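Local coordinates for ATP-dependent DNA helicase RecQ (Porphyromonas gingivalis, PDB 3IUO), which probably unwinds duplex DNA in the 3'-5' direction at the expense of ATP, the chains here being its C-terminal, helix-turn-helix-containing domain, at the interface of chains A and B. Numbering follows the deposited sequence. Chains: chain A/B, ATP-dependent DNA helicase RecQ.

Contact 1: the interface of chains A and B. Residues chain A 57-58, 91, 117, 120; chain B 88-89, 91.
A:Asp91 and B:Asp91 face each other tip to tip in loops of the two chains, where each caps the backbone of the other. The hydrogen bonds form a reciprocal pair: the amide A:Asp91 N donates a hydrogen bond to the carboxylate oxygen B:Asp91 OD2 at 2.9 Å, and B:Asp91 N returns the bond to A:Asp91 OD2 at 164°. Both acceptors use the syn lone pair, on the side of the other carboxylate oxygen. With CG between the backbone N and the carbonyl carbon (chi1 63° in A:Asp91), each acid swings to the partner's N-H. The price is that two like groups stack, their planes 25° apart, and that A:Asp91 OD2 comes within 3.0 Å of B:Asp91 OD2. The two donated N-H groups probably offset some of the repulsion between the carboxylates; whether a proton is also shared is not seen.

Water extends this polar core. One molecule bridges the two OD1 oxygens, A:Asp91 OD1 and B:Asp91 OD1, and another joins A:Asp91 OD2 to the carbonyl B:Thr89 O.

Packing centres on B:Thr89, which is set against A:Val57 at the end of helix 46-58 and A:Leu117 of helix 106-119. The methyl B:Thr89 CG2, anti to the backbone N, lies 3.8 Å from A:Leu117 CB and also touches A:Val57 CG1; the side chains of A:Val57 and B:Thr89 cross at about a right angle. The carbonyl A:Val57 O also rests against this methyl. The patch illustrates how a small loop residue can pack between the ends of two helices of a neighbour, in an interface that may or may not persist in the full-length helicase.

In the selenomethionine A:Met120, selenium replaces methionine's natural sulfur. The chain bends at chi3, and CE lies near both B:Thr89 O and B:Ser88 O. The carbonyl oxygen B:Thr89 O sits 3.0 Å from A:Met120 SE, nearly in line with the CG-SE bond.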
loop_
_atom_site.group_PDB
_atom_site.type_symbol
_atom_site.label_atom_id
_atom_site.label_comp_id
_atom_site.label_asym_id
_atom_site.label_seq_id
_atom_site.Cartn_x
_atom_site.Cartn_y
_atom_site.Cartn_z
ATOM N N VAL A 57 -12.779 1.784 -2.380
ATOM C CA VAL A 57 -12.261 1.004 -1.265
ATOM C C VAL A 57 -11.284 1.834 -0.419
ATOM O O VAL A 57 -11.307 1.773 0.829
ATOM C CB VAL A 57 -11.683 -0.347 -1.766
ATOM C CG1 VAL A 57 -11.008 -1.095 -0.633
ATOM C CG2 VAL A 57 -12.780 -1.191 -2.370
ATOM N N TYR A 58 -10.431 2.631 -1.058
ATOM C CA TYR A 58 -9.476 3.415 -0.278
ATOM C C TYR A 58 -10.151 4.381 0.667
ATOM O O TYR A 58 -9.609 4.725 1.707
ATOM C CB TYR A 58 -8.510 4.202 -1.168
ATOM C CG TYR A 58 -7.616 3.376 -2.062
ATOM C CD1 TYR A 58 -7.409 1.977 -1.868
ATOM C CD2 TYR A 58 -6.969 3.977 -3.129
ATOM C CE1 TYR A 58 -6.614 1.244 -2.744
ATOM C CE2 TYR A 58 -6.149 3.266 -3.980
ATOM C CZ TYR A 58 -5.978 1.893 -3.795
ATOM O OH TYR A 58 -5.165 1.237 -4.650
ATOM N N ASP A 91 0.395 -3.536 1.149
ATOM C CA ASP A 91 -0.627 -3.943 0.172
ATOM C C ASP A 91 -0.311 -3.522 -1.266
ATOM O O ASP A 91 -1.083 -3.823 -2.171
ATOM C CB ASP A 91 -2.021 -3.427 0.554
ATOM C CG ASP A 91 -2.122 -1.906 0.560
ATOM O OD1 ASP A 91 -1.936 -1.249 -0.505
ATOM O OD2 ASP A 91 -2.379 -1.356 1.651
ATOM N N LEU A 117 -8.617 -5.617 0.825
ATOM C CA LEU A 117 -8.695 -4.294 1.459
ATOM C C LEU A 117 -10.091 -3.998 1.980
ATOM O O LEU A 117 -10.255 -3.401 3.069
ATOM C CB LEU A 117 -8.242 -3.220 0.479
ATOM C CG LEU A 117 -6.764 -3.226 0.087
ATOM C CD1 LEU A 117 -6.546 -2.167 -0.986
ATOM C CD2 LEU A 117 -5.819 -2.981 1.296
HETATM N N MSE A 120 -10.865 -5.474 5.573
HETATM C CA MSE A 120 -10.322 -4.804 6.771
HETATM C C MSE A 120 -11.402 -4.263 7.716
HETATM O O MSE A 120 -12.337 -3.567 7.296
HETATM C CB MSE A 120 -9.373 -3.692 6.359
HETATM C CG MSE A 120 -8.179 -4.211 5.597
HETATM SE SE MSE A 120 -7.181 -2.748 4.776
HETATM C CE MSE A 120 -6.463 -1.928 6.429
ATOM N N SER B 88 -6.339 4.208 7.884
ATOM C CA SER B 88 -6.331 4.044 6.425
ATOM C C SER B 88 -6.752 2.642 5.996
ATOM O O SER B 88 -6.753 1.681 6.793
ATOM C CB SER B 88 -4.928 4.354 5.894
ATOM O OG SER B 88 -4.034 3.316 6.280
ATOM N N THR B 89 -7.121 2.528 4.723
ATOM C CA THR B 89 -7.401 1.227 4.115
ATOM C C THR B 89 -6.167 0.760 3.369
ATOM O O THR B 89 -5.765 -0.374 3.525
ATOM C CB THR B 89 -8.655 1.298 3.215
ATOM O OG1 THR B 89 -9.810 1.606 4.041
ATOM C CG2 THR B 89 -8.904 0.003 2.465
ATOM N N ASP B 91 -2.011 1.377 2.651
ATOM C CA ASP B 91 -0.824 2.009 3.201
ATOM C C ASP B 91 -0.046 2.837 2.198
ATOM O O ASP B 91 0.986 3.412 2.540
ATOM C CB ASP B 91 0.136 0.979 3.850
ATOM C CG ASP B 91 0.664 -0.055 2.828
ATOM O OD1 ASP B 91 1.375 0.322 1.871
ATOM O OD2 ASP B 91 0.337 -1.247 2.995
HETATM O O HOH W 1 0.399 0.309 -0.854
HETATM O O HOH W 2 -3.143 -2.129 3.873
#

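Contact 2: the interface of chains A and B. Residues chain A 88-89; chain B 57-58, 60, 121-122.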
loop_
_atom_site.group_PDB
_atom_site.type_symbol
_atom_site.label_atom_id
_atom_site.label_comp_id
_atom_site.label_asym_id
_atom_site.label_seq_id
_atom_site.Cartn_x
_atom_site.Cartn_y
_atom_site.Cartn_z
ATOM N N SER A 88 1.427 -10.357 3.709
ATOM C CA SER A 88 2.258 -9.265 3.215
ATOM C C SER A 88 2.405 -8.154 4.252
ATOM O O SER A 88 1.585 -8.009 5.168
ATOM C CB SER A 88 1.652 -8.703 1.904
ATOM O OG SER A 88 0.543 -7.899 2.208
ATOM N N THR A 89 3.463 -7.369 4.116
ATOM C CA THR A 89 3.631 -6.185 4.969
ATOM C C THR A 89 3.016 -4.942 4.357
ATOM O O THR A 89 2.346 -4.154 5.049
ATOM C CB THR A 89 5.125 -5.977 5.267
ATOM O OG1 THR A 89 5.587 -7.139 5.972
ATOM C CG2 THR A 89 5.386 -4.682 6.092
ATOM N N VAL B 57 11.667 -3.562 5.449
ATOM C CA VAL B 57 10.379 -3.726 6.130
ATOM C C VAL B 57 9.419 -4.570 5.270
ATOM O O VAL B 57 8.728 -5.464 5.794
ATOM C CB VAL B 57 9.801 -2.355 6.427
ATOM C CG1 VAL B 57 8.313 -2.455 6.876
ATOM C CG2 VAL B 57 10.629 -1.703 7.506
ATOM N N TYR B 58 9.396 -4.328 3.947
ATOM C CA TYR B 58 8.527 -5.146 3.107
ATOM C C TYR B 58 8.866 -6.623 3.161
ATOM O O TYR B 58 7.994 -7.457 2.974
ATOM C CB TYR B 58 8.588 -4.689 1.646
ATOM C CG TYR B 58 8.149 -3.264 1.362
ATOM C CD1 TYR B 58 7.371 -2.520 2.281
ATOM C CD2 TYR B 58 8.553 -2.640 0.186
ATOM C CE1 TYR B 58 6.980 -1.191 1.991
ATOM C CE2 TYR B 58 8.179 -1.320 -0.108
ATOM C CZ TYR B 58 7.400 -0.608 0.809
ATOM O OH TYR B 58 7.047 0.666 0.469
ATOM N N GLY B 60 9.730 -8.296 5.718
ATOM C CA GLY B 60 9.284 -8.892 6.970
ATOM C C GLY B 60 10.095 -8.600 8.212
ATOM O O GLY B 60 9.741 -9.092 9.295
ATOM N N ALA B 121 2.785 -5.627 10.988
ATOM C CA ALA B 121 2.960 -6.830 10.176
ATOM C C ALA B 121 4.157 -7.716 10.490
ATOM O O ALA B 121 4.115 -8.919 10.201
ATOM C CB ALA B 121 2.948 -6.484 8.634
ATOM N N ASN B 122 5.233 -7.162 11.074
ATOM C CA ASN B 122 6.501 -7.899 11.041
ATOM C C ASN B 122 6.882 -8.552 12.354
ATOM O O ASN B 122 6.226 -8.278 13.364
ATOM C CB ASN B 122 7.627 -6.991 10.586
ATOM C CG ASN B 122 7.508 -6.599 9.112
ATOM O OD1 ASN B 122 8.291 -5.784 8.606
ATOM N ND2 ASN B 122 6.570 -7.182 8.420
HETATM O O HOH W 3 5.382 -6.922 2.041
#
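A:Thr89 reaches across to B:Asn122, B:Ala121 and B:Val57, and its short side chain shows how much two branches can hold. At the root of the side chain, A:Thr89 CB faces both the carbonyl B:Val57 O and the amide nitrogen B:Asn122 ND2, each 3.7 Å away, which lie on the same side of it.

The branches then part. The hydroxyl, A:Thr89 OG1, is anti to the carbonyl carbon (chi1 -61°) and turned to the C-terminal residue, where B:Asn122 ND2 donates a short hydrogen bond of 2.6 Å to it. The angle at the hydrogen is 150°, somewhat bent, but the oxygen lies almost exactly in the amide plane of B:Asn122, 1° out of it, which suits the N-H of the amide. The two side chains cross at about a right angle. The methyl A:Thr89 CG2 packs on B:Val57, meeting B:Val57 CG1 at 3.8 Å and the carbonyl B:Val57 O at 3.4 Å, and also stays beside B:Asn122 ND2.

The backbone adds a dry contact and a wet link. A:Thr89 CA rests 3.7 Å from the methyl B:Ala121 CB, on the last residue of helix 106-121 of chain B. A:Thr89 N is joined through a water to the carbonyl B:Tyr58 O, 2.9 Å from the nitrogen A:Thr89 N to the water oxygen and 2.8 Å from that oxygen to B:Tyr58 O. The water thereby ties the threonine loop to the last residue of helix 46-58.

Together the hydrogen bond from the amide of B:Asn122, the methyl packing and the water fix the loop of chain A between the end of helix 46-58 and the C-terminus of chain B. For the protein, this patch helps to hold two copies of the C-terminal domain in the crystallised dimer; whether RecQ pairs this way in the cell cannot be judged from the structure alone.

The centres of the C-alpha atoms of contact 1 and contact 2 lie about 15 Å apart, and the two patches are largely each other's twin with the chains exchanged. In both, the loop following helix 75-87 inserts residues 88 and 89 against residues 57 and 58 of the other chain. They differ at the C-terminal edge, where contact 1 uses A:Leu117 and A:Met120 and contact 2 uses B:Ala121 and B:Asn122. The paired aspartates of contact 1 lie between the two threonine insertions. One repeated motif thus grips the deposited dimer from both sides, whether or not the dimer is biological.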